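Local coordinates for ABC transporter substrate-binding protein-branched chain amino acid transport (Streptococcus pneumoniae, PDB 4GNR) that binds isoleucine, and probably other branched-chain amino acids, outside the cell and probably delivers them to an ABC transporter for uptake, at residues A[77-82]-A[100-105]; A[246-251]-A[338-343]; A[184-189]-A[213-218]; A[145-150]-A[171-176]. All coordinates share one frame; numbering follows the deposited sequence. Where two conformers were deposited one is given.

Contact 1. Residues A[77-82]-A[100-105]; sequences SAVVGP and VPLISP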
loop_
_atom_site.group_PDB
_atom_site.type_symbol
_atom_site.label_atom_id
_atom_site.label_comp_id
_atom_site.label_asym_id
_atom_site.label_seq_id
_atom_site.Cartn_x
_atom_site.Cartn_y
_atom_site.Cartn_z
ATOM N N SER A 77 -16.389 16.648 -0.788
ATOM C CA SER A 77 -17.397 15.633 -1.162
ATOM C C SER A 77 -16.921 14.189 -1.082
ATOM O O SER A 77 -17.752 13.272 -1.084
ATOM C CB SER A 77 -17.928 15.912 -2.565
ATOM O OG SER A 77 -18.609 17.159 -2.602
ATOM N N ALA A 78 -15.599 13.991 -1.034
ATOM C CA ALA A 78 -14.976 12.668 -0.944
ATOM C C ALA A 78 -13.555 12.871 -0.437
ATOM O O ALA A 78 -12.995 13.956 -0.642
ATOM C CB ALA A 78 -14.947 11.992 -2.309
ATOM N N VAL A 79 -12.986 11.839 0.177
ATOM C CA VAL A 79 -11.612 11.888 0.676
ATOM C C VAL A 79 -10.845 10.687 0.096
ATOM O O VAL A 79 -11.358 9.574 0.087
ATOM C CB VAL A 79 -11.562 11.821 2.210
ATOM C CG1 VAL A 79 -10.116 11.775 2.727
ATOM C CG2 VAL A 79 -12.304 13.013 2.837
ATOM N N VAL A 80 -9.632 10.972 -0.390
ATOM C CA VAL A 80 -8.689 9.945 -0.865
ATOM C C VAL A 80 -7.544 9.906 0.155
ATOM O O VAL A 80 -6.953 10.946 0.467
ATOM C CB VAL A 80 -8.185 10.214 -2.274
ATOM C CG1 VAL A 80 -7.311 9.058 -2.754
ATOM C CG2 VAL A 80 -9.335 10.441 -3.236
ATOM N N GLY A 81 -7.208 8.699 0.617
ATOM C CA GLY A 81 -6.250 8.511 1.689
ATOM C C GLY A 81 -6.991 8.442 3.026
ATOM O O GLY A 81 -8.137 8.879 3.118
ATOM N N PRO A 82 -6.316 7.985 4.096
ATOM C CA PRO A 82 -4.894 7.664 4.166
ATOM C C PRO A 82 -4.399 6.438 3.416
ATOM O O PRO A 82 -5.174 5.617 2.921
ATOM C CB PRO A 82 -4.655 7.453 5.682
ATOM C CG PRO A 82 -5.757 8.253 6.344
ATOM C CD PRO A 82 -6.925 8.038 5.437
ATOM N N VAL A 100 -19.488 11.380 4.166
ATOM C CA VAL A 100 -18.537 11.565 3.076
ATOM C C VAL A 100 -17.764 10.261 2.841
ATOM O O VAL A 100 -17.152 9.749 3.756
ATOM C CB VAL A 100 -17.566 12.735 3.407
ATOM C CG1 VAL A 100 -16.487 12.834 2.338
ATOM C CG2 VAL A 100 -18.331 14.039 3.535
ATOM N N PRO A 101 -17.761 9.744 1.599
ATOM C CA PRO A 101 -16.995 8.531 1.362
ATOM C C PRO A 101 -15.486 8.811 1.403
ATOM O O PRO A 101 -15.004 9.824 0.902
ATOM C CB PRO A 101 -17.449 8.100 -0.046
ATOM C CG PRO A 101 -17.830 9.397 -0.722
ATOM C CD PRO A 101 -18.427 10.248 0.383
ATOM N N LEU A 102 -14.771 7.834 1.948
ATOM C CA LEU A 102 -13.326 7.856 2.059
ATOM C C LEU A 102 -12.810 6.582 1.406
ATOM O O LEU A 102 -13.279 5.476 1.731
ATOM C CB LEU A 102 -12.908 7.969 3.525
ATOM C CG LEU A 102 -11.395 8.122 3.794
ATOM C CD1 LEU A 102 -11.146 8.961 5.047
ATOM C CD2 LEU A 102 -10.676 6.794 3.868
ATOM N N ILE A 103 -11.869 6.747 0.473
ATOM C CA ILE A 103 -11.246 5.607 -0.172
ATOM C C ILE A 103 -9.766 5.592 0.170
ATOM O O ILE A 103 -9.036 6.565 -0.094
ATOM C CB ILE A 103 -11.484 5.570 -1.720
ATOM C CG1 ILE A 103 -10.826 4.326 -2.328
ATOM C CG2 ILE A 103 -11.042 6.853 -2.429
ATOM C CD1 ILE A 103 -11.334 4.013 -3.730
ATOM N N SER A 104 -9.321 4.508 0.805
ATOM C CA SER A 104 -7.892 4.281 0.995
ATOM C C SER A 104 -7.404 3.434 -0.177
ATOM O O SER A 104 -7.911 2.317 -0.386
ATOM C CB SER A 104 -7.545 3.525 2.266
ATOM O OG SER A 104 -6.165 3.184 2.231
ATOM N N PRO A 105 -6.438 3.926 -0.953
ATOM C CA PRO A 105 -5.948 3.099 -2.053
ATOM C C PRO A 105 -5.263 1.804 -1.613
ATOM O O PRO A 105 -5.226 0.846 -2.379
ATOM C CB PRO A 105 -4.889 4.030 -2.722
ATOM C CG PRO A 105 -5.329 5.437 -2.356
ATOM C CD PRO A 105 -5.840 5.272 -0.934
#
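Val79 and Leu102 face each other as a parallel bridge pair, and the leucine can be followed outward from the backbone. Its CB lies 4.1 Å from Val79 O, still beside the strand. With CG anti to the backbone N (chi1 -175°), the branch point comes to 3.4 Å from Gly81 O. CD1 then crosses toward the valine and touches Val79 CG1 at 3.8 Å, while CD2 stays close to Gly81 O (3.4 Å) and reaches on toward CD of Pro82. Gly81 O thus lies against the branched end of Leu102, at CG, CD1 and CD2; it is buried and has no polar partner in the model. On the face carrying Val80 and Ile103, the two side chains lie side by side, pointing the same way, with their CG2 methyls 4.1 Å apart. Three backbone bonds join the strands: Val79 N to Pro101 O, Ile103 N to Val79 O and Gly81 N to Ile103 O. Past the cis peptide before Pro82, Ser104 OG donates to Pro82 O (2.7 Å) in the plane of that carbonyl. The same hydroxyl accepts from the backbone N of Ser106 and Ala107, two isoleucine-pocket residues, and is therefore second-shell to the site. This is a beta-alpha-beta unit: its helix 85-97 covers Leu102 and Pro82, helix 281-297 covers Ala78 and Ile103, and the strands are flanked by strands 7-14 and 119-121.

Contact 2. Residues A[246-251]-A[338-343]; sequences SNIYFI and MTMNNG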
loop_
_atom_site.group_PDB
_atom_site.type_symbol
_atom_site.label_atom_id
_atom_site.label_comp_id
_atom_site.label_asym_id
_atom_site.label_seq_id
_atom_site.Cartn_x
_atom_site.Cartn_y
_atom_site.Cartn_z
ATOM N N SER A 246 19.691 -7.215 -2.386
ATOM C CA SER A 246 19.776 -8.393 -3.248
ATOM C C SER A 246 19.148 -9.570 -2.536
ATOM O O SER A 246 19.093 -9.619 -1.314
ATOM C CB SER A 246 21.204 -8.690 -3.683
ATOM O OG SER A 246 21.666 -7.623 -4.500
ATOM N N ASN A 247 18.634 -10.494 -3.323
ATOM C CA ASN A 247 17.927 -11.670 -2.815
ATOM C C ASN A 247 16.729 -11.195 -1.939
ATOM O O ASN A 247 16.458 -11.720 -0.863
ATOM C CB ASN A 247 18.878 -12.584 -2.069
ATOM C CG ASN A 247 18.618 -14.051 -2.342
ATOM O OD1 ASN A 247 17.858 -14.398 -3.253
ATOM N ND2 ASN A 247 19.306 -14.924 -1.613
ATOM N N ILE A 248 16.046 -10.177 -2.451
ATOM C CA ILE A 248 14.865 -9.581 -1.825
ATOM C C ILE A 248 13.634 -9.942 -2.670
ATOM O O ILE A 248 13.672 -9.881 -3.896
ATOM C CB ILE A 248 14.960 -8.036 -1.716
ATOM C CG1 ILE A 248 16.254 -7.569 -1.054
ATOM C CG2 ILE A 248 13.745 -7.453 -1.025
ATOM C CD1 ILE A 248 16.507 -8.088 0.332
ATOM N N TYR A 249 12.559 -10.325 -1.996
ATOM C CA TYR A 249 11.300 -10.679 -2.650
ATOM C C TYR A 249 10.188 -9.973 -1.913
ATOM O O TYR A 249 10.216 -9.940 -0.684
ATOM C CB TYR A 249 11.071 -12.191 -2.600
ATOM C CG TYR A 249 12.168 -12.961 -3.295
ATOM C CD1 TYR A 249 13.353 -13.263 -2.622
ATOM C CD2 TYR A 249 12.035 -13.368 -4.610
ATOM C CE1 TYR A 249 14.392 -13.925 -3.247
ATOM C CE2 TYR A 249 13.051 -14.059 -5.251
ATOM C CZ TYR A 249 14.231 -14.338 -4.565
ATOM O OH TYR A 249 15.265 -15.019 -5.189
ATOM N N PHE A 250 9.219 -9.410 -2.622
ATOM C CA PHE A 250 8.104 -8.758 -1.916
ATOM C C PHE A 250 6.865 -8.647 -2.795
ATOM O O PHE A 250 6.923 -8.637 -4.027
ATOM C CB PHE A 250 8.486 -7.355 -1.371
ATOM C CG PHE A 250 8.999 -6.402 -2.421
ATOM C CD1 PHE A 250 10.354 -6.350 -2.713
ATOM C CD2 PHE A 250 8.149 -5.539 -3.103
ATOM C CE1 PHE A 250 10.841 -5.481 -3.660
ATOM C CE2 PHE A 250 8.637 -4.668 -4.057
ATOM C CZ PHE A 250 9.987 -4.642 -4.337
ATOM N N ILE A 251 5.728 -8.526 -2.119
ATOM C CA ILE A 251 4.452 -8.397 -2.782
ATOM C C ILE A 251 4.218 -6.984 -3.292
ATOM O O ILE A 251 4.512 -5.998 -2.606
ATOM C CB ILE A 251 3.302 -8.760 -1.811
ATOM C CG1 ILE A 251 3.431 -10.229 -1.432
ATOM C CG2 ILE A 251 1.941 -8.466 -2.435
ATOM C CD1 ILE A 251 2.368 -10.742 -0.530
ATOM N N MET A 338 7.699 -9.739 -6.468
ATOM C CA MET A 338 8.805 -9.079 -7.137
ATOM C C MET A 338 10.126 -9.689 -6.676
ATOM O O MET A 338 10.299 -9.970 -5.505
ATOM C CB MET A 338 8.820 -7.573 -6.770
ATOM C CG MET A 338 7.476 -6.888 -6.906
ATOM S SD MET A 338 6.889 -6.759 -8.594
ATOM C CE MET A 338 7.272 -5.053 -8.954
ATOM N N THR A 339 11.043 -9.890 -7.621
ATOM C CA THR A 339 12.405 -10.369 -7.364
ATOM C C THR A 339 13.329 -9.152 -7.559
ATOM O O THR A 339 13.365 -8.565 -8.645
ATOM C CB THR A 339 12.832 -11.441 -8.365
ATOM O OG1 THR A 339 12.020 -12.604 -8.187
ATOM C CG2 THR A 339 14.315 -11.836 -8.157
ATOM N N MET A 340 14.072 -8.808 -6.512
ATOM C CA MET A 340 14.969 -7.666 -6.523
ATOM C C MET A 340 16.423 -8.039 -6.256
ATOM O O MET A 340 16.727 -8.775 -5.316
ATOM C CB MET A 340 14.502 -6.632 -5.468
ATOM C CG MET A 340 15.494 -5.495 -5.189
ATOM S SD MET A 340 14.900 -4.280 -3.979
ATOM C CE MET A 340 13.703 -3.372 -4.961
ATOM N N ASN A 341 17.304 -7.501 -7.096
ATOM C CA ASN A 341 18.759 -7.670 -6.962
ATOM C C ASN A 341 19.397 -6.320 -7.278
ATOM O O ASN A 341 18.983 -5.629 -8.201
ATOM C CB ASN A 341 19.329 -8.801 -7.809
ATOM C CG ASN A 341 18.973 -10.140 -7.250
ATOM O OD1 ASN A 341 19.355 -10.465 -6.128
ATOM N ND2 ASN A 341 18.253 -10.942 -8.024
ATOM N N ASN A 342 20.399 -5.968 -6.485
ATOM C CA ASN A 342 21.121 -4.700 -6.626
ATOM C C ASN A 342 20.133 -3.507 -6.579
ATOM O O ASN A 342 20.344 -2.479 -7.224
ATOM C CB ASN A 342 21.952 -4.694 -7.918
ATOM C CG ASN A 342 22.975 -3.565 -7.972
ATOM O OD1 ASN A 342 23.447 -3.081 -6.943
ATOM N ND2 ASN A 342 23.376 -3.195 -9.183
ATOM N N GLY A 343 19.049 -3.668 -5.814
ATOM C CA GLY A 343 18.035 -2.620 -5.655
ATOM C C GLY A 343 17.090 -2.393 -6.814
ATOM O O GLY A 343 16.360 -1.406 -6.831
HETATM O O HOH W 1 17.285 -13.408 -6.779
#
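Phe250 and Met338 pack ring against chain: Met338 CB sits over one face of the ring, 4.0 Å from its centroid and offset toward the rim. Met338 CG lies 3.8 Å from Phe250 CE2. Met340 comes to the same ring differently, its CE methyl meeting CE1 at the edge, near the ring plane (3.8 Å); the bend at chi3 (-75°) turns CE there. On the other face of the sheet, Tyr249 and Thr339 run side by side, with Thr339 OG1 3.4 Å from Tyr249 CE2. Between these faces the antiparallel strands pair through Ile248 with Met340 and Phe250 with Met338, two backbone bonds each. The ladder ends in a G1 beta bulge, where Asn247 and Ile248 both face Met340. Asn341 OD1 receives the bulge's Asn247 N at 2.9 Å, the donor standing 36° out of the carbonyl plane, and Ser246 OG accepts from Asn342 N. Asn341 ND2 donates to a water that also bonds Tyr249 OH. Further out, Glu346 OE1, on the neighbouring strand 344-351, accepts from Asn341 ND2, Asp222 O accepts from Asn247 ND2, and Arg217 of helix 206-218 donates to Ser246 O.

Contact 3. Residues A[184-189]-A[213-218]; sequences DFQAAL and VNQARG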
loop_
_atom_site.group_PDB
_atom_site.type_symbol
_atom_site.label_atom_id
_atom_site.label_comp_id
_atom_site.label_asym_id
_atom_site.label_seq_id
_atom_site.Cartn_x
_atom_site.Cartn_y
_atom_site.Cartn_z
ATOM N N ASP A 184 18.400 -0.115 15.316
ATOM C CA ASP A 184 19.434 -1.127 15.691
ATOM C C ASP A 184 18.769 -2.497 15.760
ATOM O O ASP A 184 17.863 -2.694 16.572
ATOM C CB ASP A 184 20.057 -0.738 17.051
ATOM C CG ASP A 184 21.092 -1.738 17.595
ATOM O OD1 ASP A 184 21.208 -2.878 17.141
ATOM O OD2 ASP A 184 21.796 -1.368 18.567
ATOM N N PHE A 185 19.220 -3.426 14.913
ATOM C CA PHE A 185 18.668 -4.798 14.835
ATOM C C PHE A 185 19.757 -5.855 15.079
ATOM O O PHE A 185 19.583 -7.028 14.783
ATOM C CB PHE A 185 18.014 -4.982 13.444
ATOM C CG PHE A 185 16.988 -3.900 13.145
ATOM C CD1 PHE A 185 15.676 -4.017 13.562
ATOM C CD2 PHE A 185 17.361 -2.730 12.479
ATOM C CE1 PHE A 185 14.766 -2.969 13.318
ATOM C CE2 PHE A 185 16.454 -1.705 12.243
ATOM C CZ PHE A 185 15.171 -1.835 12.669
ATOM N N GLN A 186 20.863 -5.417 15.650
ATOM C CA GLN A 186 22.033 -6.276 15.817
ATOM C C GLN A 186 21.848 -7.532 16.633
ATOM O O GLN A 186 22.257 -8.622 16.230
ATOM C CB GLN A 186 23.203 -5.441 16.375
ATOM C CG GLN A 186 23.663 -4.341 15.451
ATOM C CD GLN A 186 24.335 -4.894 14.217
ATOM O OE1 GLN A 186 25.404 -5.487 14.313
ATOM N NE2 GLN A 186 23.763 -4.641 13.057
ATOM N N ALA A 187 21.231 -7.401 17.791
ATOM C CA ALA A 187 21.069 -8.569 18.671
ATOM C C ALA A 187 20.265 -9.673 18.031
ATOM O O ALA A 187 20.648 -10.851 18.081
ATOM C CB ALA A 187 20.451 -8.156 20.011
ATOM N N ALA A 188 19.125 -9.314 17.464
ATOM C CA ALA A 188 18.277 -10.316 16.828
ATOM C C ALA A 188 18.966 -10.959 15.643
ATOM O O ALA A 188 18.905 -12.169 15.453
ATOM C CB ALA A 188 16.942 -9.716 16.415
ATOM N N LEU A 189 19.576 -10.130 14.799
ATOM C CA LEU A 189 20.243 -10.644 13.615
ATOM C C LEU A 189 21.399 -11.585 13.993
ATOM O O LEU A 189 21.597 -12.623 13.370
ATOM C CB LEU A 189 20.670 -9.491 12.706
ATOM C CG LEU A 189 19.532 -8.754 12.003
ATOM C CD1 LEU A 189 20.070 -7.511 11.324
ATOM C CD2 LEU A 189 18.847 -9.672 10.981
ATOM N N VAL A 213 17.464 -5.184 6.273
ATOM C CA VAL A 213 18.184 -5.739 5.121
ATOM C C VAL A 213 19.650 -5.273 5.141
ATOM O O VAL A 213 20.578 -6.051 4.957
ATOM C CB VAL A 213 17.500 -5.322 3.811
ATOM C CG1 VAL A 213 18.391 -5.660 2.623
ATOM C CG2 VAL A 213 16.143 -6.031 3.713
ATOM N N ASN A 214 19.810 -3.987 5.406
ATOM C CA ASN A 214 21.119 -3.368 5.465
ATOM C C ASN A 214 22.061 -4.051 6.454
ATOM O O ASN A 214 23.229 -4.348 6.170
ATOM C CB ASN A 214 20.956 -1.927 5.907
ATOM C CG ASN A 214 22.265 -1.227 5.965
ATOM O OD1 ASN A 214 22.853 -1.140 7.027
ATOM N ND2 ASN A 214 22.820 -0.895 4.811
ATOM N N GLN A 215 21.541 -4.227 7.657
ATOM C CA GLN A 215 22.294 -4.856 8.743
ATOM C C GLN A 215 22.478 -6.365 8.570
ATOM O O GLN A 215 23.536 -6.917 8.914
ATOM C CB GLN A 215 21.674 -4.498 10.081
ATOM C CG GLN A 215 21.844 -3.008 10.385
ATOM C CD GLN A 215 21.124 -2.520 11.626
ATOM O OE1 GLN A 215 21.117 -3.183 12.659
ATOM N NE2 GLN A 215 20.546 -1.310 11.533
ATOM N N ALA A 216 21.468 -7.040 8.044
ATOM C CA ALA A 216 21.552 -8.489 7.825
ATOM C C ALA A 216 22.638 -8.796 6.810
ATOM O O ALA A 216 23.537 -9.611 7.053
ATOM C CB ALA A 216 20.196 -9.056 7.375
ATOM N N ARG A 217 22.550 -8.138 5.669
ATOM C CA ARG A 217 23.535 -8.342 4.605
ATOM C C ARG A 217 24.921 -7.917 5.097
ATOM O O ARG A 217 25.927 -8.571 4.807
ATOM C CB ARG A 217 23.071 -7.559 3.385
ATOM C CG ARG A 217 21.709 -8.013 2.826
ATOM C CD ARG A 217 21.845 -9.238 1.959
ATOM N NE ARG A 217 20.548 -9.684 1.388
ATOM C CZ ARG A 217 19.772 -10.681 1.832
ATOM N NH1 ARG A 217 20.095 -11.378 2.906
ATOM N NH2 ARG A 217 18.683 -11.005 1.161
ATOM N N GLY A 218 24.970 -6.836 5.876
ATOM C CA GLY A 218 26.247 -6.345 6.412
ATOM C C GLY A 218 26.946 -7.375 7.287
ATOM O O GLY A 218 28.177 -7.442 7.326
HETATM O O HOH W 2 25.142 -5.432 10.658
#
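Gln215 extends from helix 206-218 to the start of helix 186-193, and its OE1 takes two bonds there. Phe185 N donates at 3.0 Å, and Gln186 NE2 at 3.0 Å to the same oxygen, the two reaching it from opposite faces of the amide plane. The Gln186 bond is nearly straight at the hydrogen (172°) and leaves in the plane of its own amide, but it meets the Gln215 carbonyl well to the side. Gln215 NE2 donates to Thr183 O, so both ends of the amide are gripped and its rotation is fixed. The amide is also placed against the edge of the Phe185 ring, where CD2 lies 3.6 Å from Gln215 NE2, the two planes 49° apart. The apolar part is the tight one: buried Leu189 sends CD1 to Gln215 CB at 3.6 Å, crossing that side chain at about a right angle, and CD2 to CB of the buried Ala216 at 3.9 Å. The outer side is looser and wet. Gln186 is exposed, and a water accepts from its NE2 while donating to Gln215 O, bridging the two helices. Asp184 is also exposed, yet its OD1 accepts from Gln186 N at 3.0 Å. That bond makes an Asx turn leading into helix 186-193, with Phe185 at the N-cap, and the two helices belong to successive strand-helix units of the alternating alpha/beta lobe of a periplasmic-binding-protein fold.

Contact 4. Residues A[145-150]-A[171-176]; sequences KVVLYT and EIVADE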
loop_
_atom_site.group_PDB
_atom_site.type_symbol
_atom_site.label_atom_id
_atom_site.label_comp_id
_atom_site.label_asym_id
_atom_site.label_seq_id
_atom_site.Cartn_x
_atom_site.Cartn_y
_atom_site.Cartn_z
ATOM N N LYS A 145 12.675 -24.226 6.382
ATOM C CA LYS A 145 12.906 -23.574 7.678
ATOM C C LYS A 145 13.041 -22.083 7.385
ATOM O O LYS A 145 13.718 -21.702 6.444
ATOM C CB LYS A 145 14.135 -24.109 8.431
ATOM C CG LYS A 145 14.077 -25.576 8.832
ATOM C CD LYS A 145 15.358 -26.007 9.548
ATOM C CE LYS A 145 15.343 -27.477 9.928
ATOM N NZ LYS A 145 16.606 -27.910 10.588
ATOM N N VAL A 146 12.395 -21.251 8.195
ATOM C CA VAL A 146 12.418 -19.799 8.031
ATOM C C VAL A 146 12.522 -19.117 9.391
ATOM O O VAL A 146 12.244 -19.695 10.442
ATOM C CB VAL A 146 11.129 -19.219 7.377
ATOM C CG1 VAL A 146 10.919 -19.812 5.994
ATOM C CG2 VAL A 146 9.925 -19.404 8.291
ATOM N N VAL A 147 12.989 -17.876 9.314
ATOM C CA VAL A 147 12.980 -16.957 10.401
ATOM C C VAL A 147 11.794 -15.982 10.108
ATOM O O VAL A 147 11.621 -15.540 8.999
ATOM C CB VAL A 147 14.253 -16.103 10.519
ATOM C CG1 VAL A 147 14.096 -14.989 11.537
ATOM C CG2 VAL A 147 15.455 -16.976 10.851
ATOM N N LEU A 148 10.998 -15.667 11.122
ATOM C CA LEU A 148 9.879 -14.702 11.046
ATOM C C LEU A 148 10.320 -13.536 11.964
ATOM O O LEU A 148 10.613 -13.763 13.156
ATOM C CB LEU A 148 8.559 -15.327 11.474
ATOM C CG LEU A 148 7.306 -14.452 11.383
ATOM C CD1 LEU A 148 7.093 -13.881 9.965
ATOM C CD2 LEU A 148 6.082 -15.246 11.847
ATOM N N TYR A 149 10.343 -12.311 11.421
ATOM C CA TYR A 149 10.856 -11.110 12.150
ATOM C C TYR A 149 9.852 -10.008 11.886
ATOM O O TYR A 149 9.790 -9.478 10.792
ATOM C CB TYR A 149 12.273 -10.852 11.650
ATOM C CG TYR A 149 13.092 -9.819 12.403
ATOM C CD1 TYR A 149 13.011 -9.685 13.768
ATOM C CD2 TYR A 149 14.093 -9.131 11.757
ATOM C CE1 TYR A 149 13.862 -8.788 14.461
ATOM C CE2 TYR A 149 14.941 -8.254 12.433
ATOM C CZ TYR A 149 14.823 -8.089 13.781
ATOM O OH TYR A 149 15.663 -7.241 14.466
ATOM N N THR A 150 9.108 -9.638 12.917
ATOM C CA THR A 150 7.946 -8.775 12.743
ATOM C C THR A 150 7.892 -7.515 13.584
ATOM O O THR A 150 8.365 -7.496 14.730
ATOM C CB THR A 150 6.679 -9.663 13.158
ATOM O OG1 THR A 150 6.677 -10.899 12.440
ATOM C CG2 THR A 150 5.355 -8.974 12.962
ATOM N N GLU A 171 9.312 -25.288 9.366
ATOM C CA GLU A 171 9.653 -24.915 10.728
ATOM C C GLU A 171 10.097 -23.460 10.824
ATOM O O GLU A 171 10.917 -22.991 10.041
ATOM C CB GLU A 171 10.768 -25.802 11.298
ATOM C CG GLU A 171 11.118 -25.457 12.757
ATOM C CD GLU A 171 12.255 -26.281 13.335
ATOM O OE1 GLU A 171 12.808 -27.123 12.599
ATOM O OE2 GLU A 171 12.605 -26.071 14.523
ATOM N N ILE A 172 9.494 -22.739 11.754
ATOM C CA ILE A 172 9.860 -21.358 12.055
ATOM C C ILE A 172 10.939 -21.532 13.143
ATOM O O ILE A 172 10.641 -21.801 14.316
ATOM C CB ILE A 172 8.664 -20.508 12.498
ATOM C CG1 ILE A 172 7.612 -20.443 11.380
ATOM C CG2 ILE A 172 9.129 -19.100 12.835
ATOM C CD1 ILE A 172 6.367 -19.610 11.698
ATOM N N VAL A 173 12.195 -21.396 12.728
ATOM C CA VAL A 173 13.357 -21.620 13.623
ATOM C C VAL A 173 13.645 -20.473 14.577
ATOM O O VAL A 173 14.361 -20.655 15.567
ATOM C CB VAL A 173 14.617 -22.028 12.842
ATOM C CG1 VAL A 173 14.358 -23.321 12.064
ATOM C CG2 VAL A 173 15.149 -20.931 11.959
ATOM N N ALA A 174 13.128 -19.293 14.265
ATOM C CA ALA A 174 13.278 -18.132 15.129
ATOM C C ALA A 174 12.070 -17.250 14.784
ATOM O O ALA A 174 11.750 -17.051 13.615
ATOM C CB ALA A 174 14.610 -17.387 14.941
ATOM N N ASP A 175 11.410 -16.727 15.809
ATOM C CA ASP A 175 10.196 -15.893 15.653
ATOM C C ASP A 175 10.517 -14.733 16.591
ATOM O O ASP A 175 10.352 -14.830 17.814
ATOM C CB ASP A 175 8.966 -16.738 16.050
ATOM C CG ASP A 175 7.633 -16.157 15.591
ATOM O OD1 ASP A 175 7.524 -14.957 15.306
ATOM O OD2 ASP A 175 6.649 -16.933 15.540
ATOM N N GLU A 176 11.245 -13.777 15.977
ATOM C CA GLU A 176 11.804 -12.541 16.612
ATOM C C GLU A 176 11.045 -11.244 16.289
ATOM O O GLU A 176 10.297 -11.159 15.300
ATOM C CB GLU A 176 13.277 -12.373 16.228
ATOM C CG GLU A 176 14.164 -13.559 16.585
ATOM C CD GLU A 176 14.345 -13.787 18.081
ATOM O OE1 GLU A 176 14.384 -12.812 18.867
ATOM O OE2 GLU A 176 14.553 -14.951 18.468
HETATM O O HOH W 3 7.873 -12.469 14.486
#
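Lys145 and Glu171 open the parallel pairing side by side, pointing the same way, both on the outer surface. In the conformer given, Lys145 CE is 3.7 Å from Glu171 OE1, whereas NZ stays 4.4 Å away, beyond a salt bridge. Val173 crosses the lysine at about a right angle, its CG1 3.7 Å from Lys145 CB, and it meets Val147 in the same crosswise manner. Here the chain turns a corner at Val173, between Ile172, which pairs with Val146, and Ala174, whose O accepts from Leu148 N. On the face with Val146 and Leu148, Ile172 crosses Val146 obliquely (Val146 CG2 to Ile172 CG1 4.0 Å) and sends its CG2 to Leu148 CB. Leu148 and Asp175 again lie side by side, the leucine's CD2 against the carboxylate oxygen OD1. At the far end the Tyr149 ring and Glu176 cross obliquely, with ring and carboxylate planes 57° apart. The ring turns its edge to the strand: CD1 is 3.4 Å from Glu176 O, near the ring plane, and 3.7 Å from Glu176 CB. Five backbone bonds carry the pairing, the last from Thr150 N to Glu176 O. A water next to that carbonyl lies 2.8 Å from Thr150 OG1 and close to Asp175 OD1. Two of the carboxylates have salt-bridge partners outside the strand pair, Asp175 with Arg165 of the connecting helix 155-167 and Glu176 with Lys191 of helix 186-193. Cohesion between the strands therefore rests on backbone bonds and aliphatic contacts, and those two carboxylates tie this edge strand to the helices.

In the fold
Contact 1 is almost wholly buried and belongs to the five-stranded parallel sheet of one lobe; contacts 2, 3 and 4 lie across the chain's centre in the other, their centres about 31 to 38 Å from that of contact 1. Contacts 2 and 4 are strand pairs of the same seven-stranded sheet, antiparallel in one and parallel in the other, and both reach the surface. Contact 3 joins helices instead: Phe185 and Ala188 touch Tyr149 of contact 4, and Arg217 and Val213 reach Ser246 and Ile248 of contact 2. Contact 1 is aliphatic with one hydroxyl, of Ser104, near the isoleucine; contact 2 has a Phe-Met face and a polar, amide-bearing end; contact 3 turns on a glutamine amide; contact 4 carries carboxylates on its edge strand.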